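Local structure of 2-oxoadipate dioxygenase/decarboxylase, chloroplastic/amyloplastic (Oryza sativa, 6W1K) at residues A[123-128]-A[301-306]; A[90-93]-A[98-101]; A[201-206]-A[211-216]; A[42-47]-A[196-201]. The protein catalyses the iron(II)-dependent decarboxylation and hydroxylation of 2-oxoadipate to (R)-2-hydroxyglutarate with molecular oxygen, a step of lysine breakdown in rice plastids. All coordinates share one frame; numbering follows the deposited sequence.

Contact 1 (A[123-128]-A[301-306]). With OOG (2-oxoadipic acid), chain F.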
loop_
_atom_site.group_PDB
_atom_site.type_symbol
_atom_site.label_atom_id
_atom_site.label_comp_id
_atom_site.label_asym_id
_atom_site.label_seq_id
_atom_site.Cartn_x
_atom_site.Cartn_y
_atom_site.Cartn_z
ATOM N N PHE A 123 -0.408 -3.929 -4.063
ATOM C CA PHE A 123 0.061 -2.893 -4.984
ATOM C C PHE A 123 1.559 -2.740 -4.714
ATOM O O PHE A 123 1.943 -2.452 -3.580
ATOM C CB PHE A 123 -0.700 -1.575 -4.740
ATOM C CG PHE A 123 -0.397 -0.483 -5.725
ATOM C CD1 PHE A 123 0.789 0.257 -5.639
ATOM C CD2 PHE A 123 -1.310 -0.174 -6.727
ATOM C CE1 PHE A 123 1.057 1.287 -6.559
ATOM C CE2 PHE A 123 -1.051 0.842 -7.649
ATOM C CZ PHE A 123 0.133 1.567 -7.571
ATOM N N ILE A 124 2.406 -2.997 -5.725
ATOM C CA ILE A 124 3.857 -2.963 -5.542
ATOM C C ILE A 124 4.432 -2.032 -6.601
ATOM O O ILE A 124 4.202 -2.233 -7.800
ATOM C CB ILE A 124 4.517 -4.339 -5.661
ATOM C CG1 ILE A 124 3.830 -5.346 -4.729
ATOM C CG2 ILE A 124 5.973 -4.215 -5.296
ATOM C CD1 ILE A 124 4.299 -6.787 -4.886
ATOM N N SER A 125 5.138 -1.020 -6.166
ATOM C CA SER A 125 5.754 -0.078 -7.090
ATOM C C SER A 125 7.271 -0.229 -7.004
ATOM O O SER A 125 7.814 -0.827 -6.060
ATOM C CB SER A 125 5.288 1.340 -6.783
ATOM O OG SER A 125 5.639 1.719 -5.481
ATOM N N GLU A 126 7.952 0.252 -8.042
ATOM C CA GLU A 126 9.405 0.328 -8.019
ATOM C C GLU A 126 9.877 1.639 -8.633
ATOM O O GLU A 126 9.283 2.143 -9.583
ATOM C CB GLU A 126 10.055 -0.843 -8.775
ATOM C CG GLU A 126 9.820 -0.864 -10.274
ATOM C CD GLU A 126 10.317 -2.149 -10.960
ATOM O OE1 GLU A 126 10.679 -3.142 -10.280
ATOM O OE2 GLU A 126 10.335 -2.165 -12.200
ATOM N N LEU A 127 10.967 2.163 -8.096
ATOM C CA LEU A 127 11.632 3.318 -8.697
ATOM C C LEU A 127 12.497 2.887 -9.880
ATOM O O LEU A 127 13.282 1.933 -9.782
ATOM C CB LEU A 127 12.477 3.996 -7.628
ATOM C CG LEU A 127 13.263 5.248 -8.042
ATOM C CD1 LEU A 127 12.418 6.452 -8.292
ATOM C CD2 LEU A 127 14.239 5.489 -6.876
ATOM N N LEU A 128 12.367 3.603 -10.991
ATOM C CA LEU A 128 13.161 3.335 -12.192
ATOM C C LEU A 128 14.504 4.033 -12.017
ATOM O O LEU A 128 14.730 5.156 -12.488
ATOM C CB LEU A 128 12.417 3.778 -13.437
ATOM C CG LEU A 128 11.027 3.169 -13.622
ATOM C CD1 LEU A 128 10.305 3.892 -14.761
ATOM C CD2 LEU A 128 11.118 1.674 -13.875
ATOM N N LYS A 301 -1.327 10.932 -6.901
ATOM C CA LYS A 301 -1.423 11.909 -5.823
ATOM C C LYS A 301 -1.329 11.258 -4.448
ATOM O O LYS A 301 -0.864 11.887 -3.491
ATOM C CB LYS A 301 -2.736 12.689 -5.948
ATOM C CG LYS A 301 -2.932 13.415 -7.295
ATOM C CD LYS A 301 -1.999 14.648 -7.405
ATOM C CE LYS A 301 -2.061 15.318 -8.801
ATOM N NZ LYS A 301 -0.788 15.155 -9.577
ATOM N N ILE A 302 -1.716 9.993 -4.342
ATOM C CA ILE A 302 -1.645 9.292 -3.066
ATOM C C ILE A 302 -0.199 8.999 -2.702
ATOM O O ILE A 302 0.143 8.975 -1.516
ATOM C CB ILE A 302 -2.496 8.006 -3.125
ATOM C CG1 ILE A 302 -3.970 8.373 -3.286
ATOM C CG2 ILE A 302 -2.334 7.151 -1.867
ATOM C CD1 ILE A 302 -4.879 7.194 -3.616
ATOM N N PHE A 303 0.682 8.822 -3.707
ATOM C CA PHE A 303 2.112 8.657 -3.428
ATOM C C PHE A 303 2.636 9.797 -2.555
ATOM O O PHE A 303 3.621 9.633 -1.828
ATOM C CB PHE A 303 2.954 8.629 -4.724
ATOM C CG PHE A 303 3.025 7.277 -5.394
ATOM C CD1 PHE A 303 3.607 6.187 -4.749
ATOM C CD2 PHE A 303 2.524 7.103 -6.672
ATOM C CE1 PHE A 303 3.669 4.948 -5.364
ATOM C CE2 PHE A 303 2.569 5.855 -7.294
ATOM C CZ PHE A 303 3.147 4.778 -6.639
ATOM N N GLU A 304 2.011 10.962 -2.645
ATOM C CA GLU A 304 2.511 12.142 -1.973
ATOM C C GLU A 304 2.101 12.218 -0.506
ATOM O O GLU A 304 2.481 13.179 0.185
ATOM C CB GLU A 304 2.057 13.377 -2.757
ATOM C CG GLU A 304 2.691 13.415 -4.159
ATOM C CD GLU A 304 2.424 14.694 -4.920
ATOM O OE1 GLU A 304 2.403 15.768 -4.277
ATOM O OE2 GLU A 304 2.243 14.614 -6.162
ATOM N N SER A 305 1.399 11.211 0.003
ATOM C CA SER A 305 1.117 11.148 1.431
ATOM C C SER A 305 2.390 11.126 2.262
ATOM O O SER A 305 2.360 11.527 3.429
ATOM C CB SER A 305 0.279 9.914 1.729
ATOM O OG SER A 305 -0.920 9.949 0.965
ATOM N N THR A 306 3.503 10.693 1.689
ATOM C CA THR A 306 4.760 10.659 2.404
ATOM C C THR A 306 5.662 11.831 2.059
ATOM O O THR A 306 6.777 11.905 2.599
ATOM C CB THR A 306 5.520 9.349 2.115
ATOM O OG1 THR A 306 5.568 9.111 0.699
ATOM C CG2 THR A 306 4.888 8.159 2.832
HETATM C C2 OOG F . 1.315 3.586 -3.335
HETATM C C3 OOG F . 0.367 4.711 -3.753
HETATM C C4 OOG F . -0.646 4.194 -4.780
HETATM C C6 OOG F . -3.211 3.554 -4.634
HETATM O O4 OOG F . -3.421 3.916 -5.819
HETATM O O3 OOG F . -4.178 3.296 -3.884
HETATM C C5 OOG F . -1.786 3.429 -4.108
HETATM C C1 OOG F . 2.485 4.107 -2.486
HETATM O O1 OOG F . 3.457 3.450 -2.349
HETATM O O2 OOG F . 2.432 5.352 -1.856
HETATM O O5 OOG F . -1.577 2.733 -3.179
#

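Contact 2 (A[90-93]-A[98-101])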
loop_
_atom_site.group_PDB
_atom_site.type_symbol
_atom_site.label_atom_id
_atom_site.label_comp_id
_atom_site.label_asym_id
_atom_site.label_seq_id
_atom_site.Cartn_x
_atom_site.Cartn_y
_atom_site.Cartn_z
ATOM N N LEU A 90 0.811 0.030 -14.019
ATOM C CA LEU A 90 0.629 1.476 -14.033
ATOM C C LEU A 90 1.983 2.165 -14.152
ATOM O O LEU A 90 2.968 1.719 -13.546
ATOM C CB LEU A 90 -0.056 1.919 -12.746
ATOM C CG LEU A 90 -1.529 1.536 -12.604
ATOM C CD1 LEU A 90 -1.663 0.071 -12.267
ATOM C CD2 LEU A 90 -2.198 2.393 -11.541
ATOM N N ARG A 91 2.038 3.256 -14.911
ATOM C CA ARG A 91 3.269 4.014 -15.088
ATOM C C ARG A 91 3.097 5.425 -14.553
ATOM O O ARG A 91 2.047 6.039 -14.732
ATOM C CB ARG A 91 3.672 4.043 -16.562
ATOM C CG ARG A 91 3.876 2.650 -17.123
ATOM C CD ARG A 91 4.703 2.659 -18.418
ATOM N NE ARG A 91 5.482 1.421 -18.543
ATOM C CZ ARG A 91 6.665 1.199 -17.960
ATOM N NH1 ARG A 91 7.250 2.138 -17.209
ATOM N NH2 ARG A 91 7.268 0.024 -18.131
ATOM N N PHE A 92 4.154 5.942 -13.907
ATOM C CA PHE A 92 4.172 7.279 -13.310
ATOM C C PHE A 92 5.399 7.987 -13.841
ATOM O O PHE A 92 6.439 8.028 -13.164
ATOM C CB PHE A 92 4.163 7.188 -11.785
ATOM C CG PHE A 92 3.009 6.431 -11.272
ATOM C CD1 PHE A 92 3.077 5.043 -11.147
ATOM C CD2 PHE A 92 1.808 7.067 -10.999
ATOM C CE1 PHE A 92 1.977 4.312 -10.735
ATOM C CE2 PHE A 92 0.703 6.332 -10.581
ATOM C CZ PHE A 92 0.800 4.953 -10.445
ATOM N N PRO A 93 5.317 8.571 -15.052
ATOM C CA PRO A 93 6.529 9.128 -15.679
ATOM C C PRO A 93 7.211 10.234 -14.881
ATOM O O PRO A 93 8.445 10.237 -14.807
ATOM C CB PRO A 93 6.030 9.664 -17.041
ATOM C CG PRO A 93 4.740 8.984 -17.301
ATOM C CD PRO A 93 4.139 8.649 -15.942
ATOM N N ARG A 98 7.103 2.638 -11.730
ATOM C CA ARG A 98 6.249 1.649 -12.386
ATOM C C ARG A 98 5.623 0.865 -11.247
ATOM O O ARG A 98 6.225 0.735 -10.180
ATOM C CB ARG A 98 7.077 0.744 -13.312
ATOM C CG ARG A 98 6.377 -0.477 -13.823
ATOM C CD ARG A 98 7.279 -1.246 -14.809
ATOM N NE ARG A 98 8.234 -2.116 -14.127
ATOM C CZ ARG A 98 8.039 -3.415 -13.881
ATOM N NH1 ARG A 98 6.923 -4.026 -14.274
ATOM N NH2 ARG A 98 8.973 -4.113 -13.243
ATOM N N ALA A 99 4.387 0.392 -11.441
ATOM C CA ALA A 99 3.706 -0.383 -10.421
ATOM C C ALA A 99 2.924 -1.511 -11.083
ATOM O O ALA A 99 2.531 -1.407 -12.234
ATOM C CB ALA A 99 2.749 0.479 -9.585
ATOM N N LEU A 100 2.720 -2.587 -10.329
ATOM C CA LEU A 100 1.867 -3.701 -10.717
ATOM C C LEU A 100 0.992 -4.028 -9.531
ATOM O O LEU A 100 1.450 -3.964 -8.389
ATOM C CB LEU A 100 2.697 -4.906 -11.077
ATOM C CG LEU A 100 2.171 -6.070 -11.896
ATOM C CD1 LEU A 100 1.653 -5.625 -13.226
ATOM C CD2 LEU A 100 3.350 -7.055 -12.071
ATOM N N TRP A 101 -0.246 -4.395 -9.775
ATOM C CA TRP A 101 -1.067 -4.874 -8.678
ATOM C C TRP A 101 -1.435 -6.334 -8.915
ATOM O O TRP A 101 -1.312 -6.862 -10.026
ATOM C CB TRP A 101 -2.291 -3.992 -8.485
ATOM C CG TRP A 101 -3.413 -4.109 -9.447
ATOM C CD1 TRP A 101 -3.553 -3.481 -10.663
ATOM C CD2 TRP A 101 -4.619 -4.857 -9.245
ATOM N NE1 TRP A 101 -4.782 -3.781 -11.218
ATOM C CE2 TRP A 101 -5.442 -4.646 -10.376
ATOM C CE3 TRP A 101 -5.076 -5.686 -8.214
ATOM C CZ2 TRP A 101 -6.707 -5.232 -10.508
ATOM C CZ3 TRP A 101 -6.360 -6.259 -8.339
ATOM C CH2 TRP A 101 -7.153 -6.026 -9.474
#

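Contact 3 (A[201-206]-A[211-216])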
loop_
_atom_site.group_PDB
_atom_site.type_symbol
_atom_site.label_atom_id
_atom_site.label_comp_id
_atom_site.label_asym_id
_atom_site.label_seq_id
_atom_site.Cartn_x
_atom_site.Cartn_y
_atom_site.Cartn_z
ATOM N N HIS A 201 -16.753 0.729 1.973
ATOM C CA HIS A 201 -18.057 0.174 1.601
ATOM C C HIS A 201 -18.364 -1.140 2.308
ATOM O O HIS A 201 -19.517 -1.578 2.285
ATOM C CB HIS A 201 -18.149 -0.027 0.077
ATOM C CG HIS A 201 -17.041 -0.867 -0.489
ATOM N ND1 HIS A 201 -15.825 -0.334 -0.874
ATOM C CD2 HIS A 201 -16.962 -2.197 -0.728
ATOM C CE1 HIS A 201 -15.043 -1.304 -1.313
ATOM N NE2 HIS A 201 -15.713 -2.443 -1.246
ATOM N N ARG A 202 -17.377 -1.790 2.913
ATOM C CA ARG A 202 -17.638 -2.968 3.732
ATOM C C ARG A 202 -17.968 -2.623 5.182
ATOM O O ARG A 202 -18.329 -3.520 5.946
ATOM C CB ARG A 202 -16.440 -3.916 3.655
ATOM C CG ARG A 202 -16.246 -4.449 2.230
ATOM C CD ARG A 202 -15.197 -5.532 2.137
ATOM N NE ARG A 202 -15.843 -6.832 2.071
ATOM C CZ ARG A 202 -15.462 -7.807 1.260
ATOM N NH1 ARG A 202 -14.420 -7.629 0.454
ATOM N NH2 ARG A 202 -16.112 -8.959 1.272
ATOM N N LEU A 203 -17.877 -1.352 5.578
ATOM C CA LEU A 203 -18.361 -0.947 6.888
ATOM C C LEU A 203 -19.886 -0.929 6.891
ATOM O O LEU A 203 -20.529 -0.895 5.841
ATOM C CB LEU A 203 -17.834 0.437 7.268
ATOM C CG LEU A 203 -16.312 0.541 7.304
ATOM C CD1 LEU A 203 -15.897 2.000 7.465
ATOM C CD2 LEU A 203 -15.707 -0.344 8.400
ATOM N N ILE A 204 -20.468 -0.899 8.086
ATOM C CA ILE A 204 -21.922 -0.964 8.232
ATOM C C ILE A 204 -22.525 0.390 8.594
ATOM O O ILE A 204 -23.618 0.724 8.142
ATOM C CB ILE A 204 -22.305 -2.030 9.281
ATOM C CG1 ILE A 204 -21.764 -1.632 10.659
ATOM C CG2 ILE A 204 -21.749 -3.383 8.871
ATOM C CD1 ILE A 204 -22.768 -0.928 11.572
ATOM N N SER A 205 -21.841 1.189 9.411
ATOM C CA SER A 205 -22.429 2.437 9.884
ATOM C C SER A 205 -22.361 3.499 8.781
ATOM O O SER A 205 -21.998 3.231 7.634
ATOM C CB SER A 205 -21.722 2.898 11.154
ATOM O OG SER A 205 -20.449 3.417 10.822
ATOM N N ASP A 206 -22.674 4.745 9.136
ATOM C CA ASP A 206 -22.744 5.811 8.143
ATOM C C ASP A 206 -21.376 6.173 7.565
ATOM O O ASP A 206 -21.314 6.772 6.485
ATOM C CB ASP A 206 -23.417 7.045 8.769
ATOM C CG ASP A 206 -22.515 7.772 9.762
ATOM O OD1 ASP A 206 -22.557 9.020 9.784
ATOM O OD2 ASP A 206 -21.759 7.106 10.507
ATOM N N ASN A 211 -17.127 10.058 2.007
ATOM C CA ASN A 211 -17.192 11.469 2.374
ATOM C C ASN A 211 -17.479 11.630 3.860
ATOM O O ASN A 211 -16.867 12.472 4.534
ATOM C CB ASN A 211 -18.244 12.189 1.538
ATOM C CG ASN A 211 -17.715 12.622 0.179
ATOM O OD1 ASN A 211 -16.581 13.095 0.061
ATOM N ND2 ASN A 211 -18.538 12.466 -0.856
ATOM N N LYS A 212 -18.357 10.793 4.386
ATOM C CA LYS A 212 -18.663 10.747 5.826
ATOM C C LYS A 212 -17.425 10.224 6.551
ATOM O O LYS A 212 -17.099 10.750 7.594
ATOM C CB LYS A 212 -19.844 9.825 6.115
ATOM C CG LYS A 212 -21.151 10.532 6.416
ATOM C CD LYS A 212 -21.851 11.014 5.186
ATOM C CE LYS A 212 -23.220 11.595 5.478
ATOM N NZ LYS A 212 -24.188 10.546 5.871
ATOM N N PHE A 213 -16.759 9.213 5.998
ATOM C CA PHE A 213 -15.555 8.665 6.611
ATOM C C PHE A 213 -14.475 9.738 6.752
ATOM O O PHE A 213 -13.860 9.882 7.810
ATOM C CB PHE A 213 -15.006 7.490 5.794
ATOM C CG PHE A 213 -13.921 6.740 6.507
ATOM C CD1 PHE A 213 -14.218 5.580 7.210
ATOM C CD2 PHE A 213 -12.601 7.211 6.516
ATOM C CE1 PHE A 213 -13.242 4.903 7.893
ATOM C CE2 PHE A 213 -11.628 6.544 7.219
ATOM C CZ PHE A 213 -11.945 5.369 7.894
ATOM N N ASN A 214 -14.247 10.509 5.689
ATOM C CA ASN A 214 -13.233 11.559 5.748
ATOM C C ASN A 214 -13.522 12.557 6.862
ATOM O O ASN A 214 -12.605 12.982 7.580
ATOM C CB ASN A 214 -13.143 12.273 4.404
ATOM C CG ASN A 214 -12.414 11.456 3.370
ATOM O OD1 ASN A 214 -11.802 10.434 3.685
ATOM N ND2 ASN A 214 -12.496 11.878 2.121
ATOM N N LYS A 215 -14.789 12.943 7.032
ATOM C CA LYS A 215 -15.120 13.903 8.083
ATOM C C LYS A 215 -14.936 13.280 9.468
ATOM O O LYS A 215 -14.508 13.953 10.410
ATOM C CB LYS A 215 -16.544 14.419 7.900
ATOM C CG LYS A 215 -17.003 15.391 8.981
ATOM C CD LYS A 215 -18.448 15.131 9.356
ATOM C CE LYS A 215 -19.166 16.400 9.838
ATOM N NZ LYS A 215 -18.250 17.400 10.482
ATOM N N PHE A 216 -15.246 11.991 9.607
ATOM C CA PHE A 216 -14.945 11.264 10.840
ATOM C C PHE A 216 -13.450 11.329 11.176
ATOM O O PHE A 216 -13.077 11.574 12.326
ATOM C CB PHE A 216 -15.433 9.811 10.692
ATOM C CG PHE A 216 -15.030 8.896 11.826
ATOM C CD1 PHE A 216 -13.927 8.049 11.692
ATOM C CD2 PHE A 216 -15.753 8.874 13.012
ATOM C CE1 PHE A 216 -13.539 7.214 12.723
ATOM C CE2 PHE A 216 -15.381 8.035 14.043
ATOM C CZ PHE A 216 -14.266 7.196 13.897
#

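Contact 4 (A[42-47]-A[196-201])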
loop_
_atom_site.group_PDB
_atom_site.type_symbol
_atom_site.label_atom_id
_atom_site.label_comp_id
_atom_site.label_asym_id
_atom_site.label_seq_id
_atom_site.Cartn_x
_atom_site.Cartn_y
_atom_site.Cartn_z
ATOM N N THR A 42 -4.238 4.190 15.639
ATOM C CA THR A 42 -5.342 4.845 16.333
ATOM C C THR A 42 -6.603 4.852 15.488
ATOM O O THR A 42 -7.697 4.585 15.992
ATOM C CB THR A 42 -4.971 6.275 16.709
ATOM O OG1 THR A 42 -3.913 6.236 17.651
ATOM C CG2 THR A 42 -6.183 7.000 17.339
ATOM N N ILE A 43 -6.470 5.198 14.207
ATOM C CA ILE A 43 -7.631 5.255 13.327
ATOM C C ILE A 43 -8.306 3.891 13.236
ATOM O O ILE A 43 -9.536 3.805 13.241
ATOM C CB ILE A 43 -7.221 5.773 11.936
ATOM C CG1 ILE A 43 -6.968 7.272 11.996
ATOM C CG2 ILE A 43 -8.334 5.538 10.901
ATOM C CD1 ILE A 43 -6.360 7.874 10.737
ATOM N N LEU A 44 -7.521 2.810 13.125
ATOM C CA LEU A 44 -8.118 1.477 13.084
ATOM C C LEU A 44 -8.865 1.158 14.378
ATOM O O LEU A 44 -9.934 0.526 14.363
ATOM C CB LEU A 44 -7.031 0.442 12.802
ATOM C CG LEU A 44 -6.503 0.419 11.367
ATOM C CD1 LEU A 44 -5.203 -0.353 11.301
ATOM C CD2 LEU A 44 -7.549 -0.191 10.438
ATOM N N GLU A 45 -8.342 1.608 15.511
ATOM C CA GLU A 45 -9.089 1.436 16.752
ATOM C C GLU A 45 -10.362 2.279 16.747
ATOM O O GLU A 45 -11.418 1.826 17.211
ATOM C CB GLU A 45 -8.202 1.787 17.945
ATOM C CG GLU A 45 -7.033 0.813 18.123
ATOM C CD GLU A 45 -5.995 1.267 19.150
ATOM O OE1 GLU A 45 -6.048 2.443 19.581
ATOM O OE2 GLU A 45 -5.122 0.440 19.522
ATOM N N LEU A 46 -10.282 3.516 16.245
ATOM C CA LEU A 46 -11.457 4.386 16.264
ATOM C C LEU A 46 -12.571 3.839 15.373
ATOM O O LEU A 46 -13.761 3.942 15.705
ATOM C CB LEU A 46 -11.075 5.796 15.813
ATOM C CG LEU A 46 -10.277 6.653 16.803
ATOM C CD1 LEU A 46 -9.759 7.925 16.100
ATOM C CD2 LEU A 46 -11.100 7.017 18.034
ATOM N N VAL A 47 -12.205 3.303 14.216
ATOM C CA VAL A 47 -13.203 2.752 13.312
ATOM C C VAL A 47 -13.849 1.516 13.923
ATOM O O VAL A 47 -15.064 1.312 13.814
ATOM C CB VAL A 47 -12.549 2.445 11.952
ATOM C CG1 VAL A 47 -13.524 1.659 11.080
ATOM C CG2 VAL A 47 -12.091 3.747 11.277
ATOM N N THR A 196 -1.779 0.178 4.578
ATOM C CA THR A 196 -2.965 -0.631 4.363
ATOM C C THR A 196 -4.092 0.331 4.029
ATOM O O THR A 196 -3.959 1.552 4.181
ATOM C CB THR A 196 -3.292 -1.490 5.591
ATOM O OG1 THR A 196 -4.265 -2.489 5.218
ATOM C CG2 THR A 196 -3.850 -0.645 6.714
ATOM N N THR A 197 -5.220 -0.231 3.606
ATOM C CA THR A 197 -6.370 0.522 3.105
ATOM C C THR A 197 -7.636 -0.064 3.682
ATOM O O THR A 197 -7.856 -1.269 3.565
ATOM C CB THR A 197 -6.436 0.422 1.580
ATOM O OG1 THR A 197 -5.161 0.776 1.042
ATOM C CG2 THR A 197 -7.486 1.321 0.992
ATOM N N ILE A 198 -8.469 0.772 4.280
ATOM C CA ILE A 198 -9.749 0.331 4.795
ATOM C C ILE A 198 -10.764 0.403 3.666
ATOM O O ILE A 198 -10.906 1.436 3.001
ATOM C CB ILE A 198 -10.191 1.187 5.986
ATOM C CG1 ILE A 198 -9.226 1.033 7.159
ATOM C CG2 ILE A 198 -11.605 0.827 6.396
ATOM C CD1 ILE A 198 -9.585 1.990 8.299
ATOM N N SER A 199 -11.470 -0.700 3.451
ATOM C CA SER A 199 -12.547 -0.761 2.483
ATOM C C SER A 199 -13.799 -0.157 3.110
ATOM O O SER A 199 -14.534 -0.840 3.827
ATOM C CB SER A 199 -12.783 -2.216 2.076
ATOM O OG SER A 199 -13.875 -2.267 1.201
ATOM N N THR A 200 -14.077 1.124 2.830
ATOM C CA THR A 200 -15.176 1.772 3.550
ATOM C C THR A 200 -16.527 1.146 3.228
ATOM O O THR A 200 -17.390 1.064 4.106
ATOM C CB THR A 200 -15.229 3.284 3.287
ATOM O OG1 THR A 200 -15.716 3.579 1.968
ATOM C CG2 THR A 200 -13.855 3.888 3.504
ATOM N N HIS A 201 -16.753 0.729 1.973
ATOM C CA HIS A 201 -18.057 0.174 1.601
ATOM C C HIS A 201 -18.364 -1.140 2.308
ATOM O O HIS A 201 -19.517 -1.578 2.285
ATOM C CB HIS A 201 -18.149 -0.027 0.077
ATOM C CG HIS A 201 -17.041 -0.867 -0.489
ATOM N ND1 HIS A 201 -15.825 -0.334 -0.874
ATOM C CD2 HIS A 201 -16.962 -2.197 -0.728
ATOM C CE1 HIS A 201 -15.043 -1.304 -1.313
ATOM N NE2 HIS A 201 -15.713 -2.443 -1.246
#

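Contact 1 (A[123-128]-A[301-306])
Ser125 on strand 121-127 and Phe303 on segment 301-306 are where the two backbones come closest, and even there the CA atoms stand 10.1 Å apart, wide enough for bound 2-oxoadipate to share the space. Where the chain tightens into a 3-10 turn, the carbonyl O of Ile302 takes two bonds from Ser305, one from its N and one from OG at 2.9 Å, the latter lying in the carbonyl plane on a lone pair. Phe303 carries the contact. With CG beside its backbone N (chi1 -84°), its ring runs out toward the strand, where CZ meets Phe123 CE1 at 4.1 Å and CE1 comes edge-on to Ser125 OG at 3.8 Å; the hydroxyl itself bonds to Tyr182. One face of this ring lies under the substrate chain, C3 being 3.6 Å above the plane and toward the rim. Phe123 offers a ring face of its own, with its CE1 3.8 Å from ligand C4, while Phe303 is also met edge-to-face by the ring of Phe92. With an alanine in place of Phe303, the substrate's C1 to C3 stretch would probably lose its flat support and a gap would open beside Phe123 and Ser125. The two aromatic rings thus give the methylene chain an apolar seat. Polar grip comes from Arg63 and Tyr265, which hydrogen-bond the ligand; in the same pocket His59, His195 and Glu267 hold the metal, nickel in this crystal.

Contact 2 (A[90-93]-A[98-101])
Leu90 and Ala99 form a hydrogen-bonded antiparallel pair and make the firm part of this contact. Leu90 N gives to Ala99 O and Ala99 N gives back to Leu90 O, both at 2.9 Å, while the two strand axes approach to 4.9 Å. On the buried face the methyl of Ala99 meets the edge of the Phe92 ring, CB to CE1 4.1 Å, and Leu90 CD1 touches the edge of the Trp101 indole at CD1, 4.3 Å away. Ala99 also packs on Phe123, which joins this face to the substrate pocket. The two strands make a beta hairpin, and following strand 57-65 and helix 72-81, with strand 121-127 next, they fit the beta-alpha-beta-beta-beta module of the glyoxalase clan. The other face is more open: Arg91 is exposed and Arg98 partly so. There the two arginines, a non-hydrogen-bonded pair, cross obliquely with their guanidinium planes 34° apart. Holding CG anti to its backbone N (chi1 168°) carries the aliphatic chain of Arg98 across to Arg91, where CG lies over one face of the guanidinium and CD reaches NH2 at 3.6 Å. Carboxylates serve both charges: Glu89 forms a salt bridge with Arg91 NE, and Glu126 on the neighbouring strand takes Arg98 NH2.

Contact 3 (A[201-206]-A[211-216])
Leu203 and Phe213 make the apolar half of this contact, crossing at about a right angle. One methyl of the leucine, CD1, sits at the edge of the phenyl ring near its plane, 4.0 Å from CE1 and equally far from CD1 of the ring. CG of Phe213 lies anti to the backbone N (chi1 -170°), a setting that swings the ring from the helix toward the loop. Val47 of helix 38-51 packs against both side chains, so this half is buried.

The polar half lies nearer the surface and rests on van der Waals contact, with no hydrogen bond between the two segments. The carbonyl O of Asp206 rests 3.4 Å from CB of Lys212, and its carboxylate atom OD1 lies 4.0 Å from CG of the lysine. The opposite charges are near but short of a salt bridge, with OD1 of Asp206 and NZ of Lys212 4.5 Å apart; at most a weak electrostatic pull is likely. A bend at chi2 (79°) turns the lysine chain across the aspartate instead of running it straight outward. The firmer hold on that carboxylate is the hydrogen bond between OD2 and the hydroxyl of Tyr50, and the same helix 38-51 supplies Asp51, whose carboxylate takes the backbone N atoms of Ile204 and Ser205.

Here a loop leaves strand 195-199 and folds back on helix 210-219, consistent with the strand-to-helix connection that opens a second glyoxalase-clan module.

Contact 4 (A[42-47]-A[196-201])
Ile198 pushes its CD1 methyl toward the helix, where Leu44 CD2 meets it at 3.7 Å and Val47 CG2 at 4.3 Å. The isoleucine has CG1 beside its backbone N, anti to the carbonyl carbon (chi1 -64°), and chi2 near 180° extends the branch fully, which puts CD1 at the far end of the side chain. CG1 also shares in the contact, 3.9 Å from Leu44 CD2. The two side chains lie side by side, pointing opposite ways, so the leucine branch runs along the isoleucine. Leu44 starts off to one side of the strand, but with CG beside its own backbone N (chi1 -73°) it brings the CD2 branch over to Ile198. This is helix-on-sheet packing: helix 38-51 lies against one face of the mixed sheet, and strand 195-199 runs between strand 57-65, antiparallel to it, and strand 258-271, parallel to it. The backbones stay well apart, with CA of Leu44 and CA of Ile198 8.5 Å from each other, and no hydrogen bond crosses. Val47, three residues on from Leu44, offers CG2 to the same methyl, and its side chain also packs on Phe213 and Phe216 of helix 210-219. Leu44 reaches Tyr57 and Ile266 on the two flanking strands as well.

Overall arrangement
The four contacts form two touching pairs. Contacts 1 and 2, with centres 9 Å apart, share the sheet through neighbouring strands 97-103 and 121-127. Contacts 3 and 4, also 9 Å apart, share His201 and touch where helix 38-51 meets helix 210-219. Contact 2 lies about 25 Å, centre to centre, from contact 4, on opposite sides of the chain's centre, yet both reach one mixed sheet. Along the chain, contact 2 is nested inside the loop closed by contact 4, contact 3 inside that of contact 1, and contacts 1 and 4 cross. Late residues 301-306 thus return to line the substrate pocket, while helix 38-51 packs on the sheet at strand 195-199.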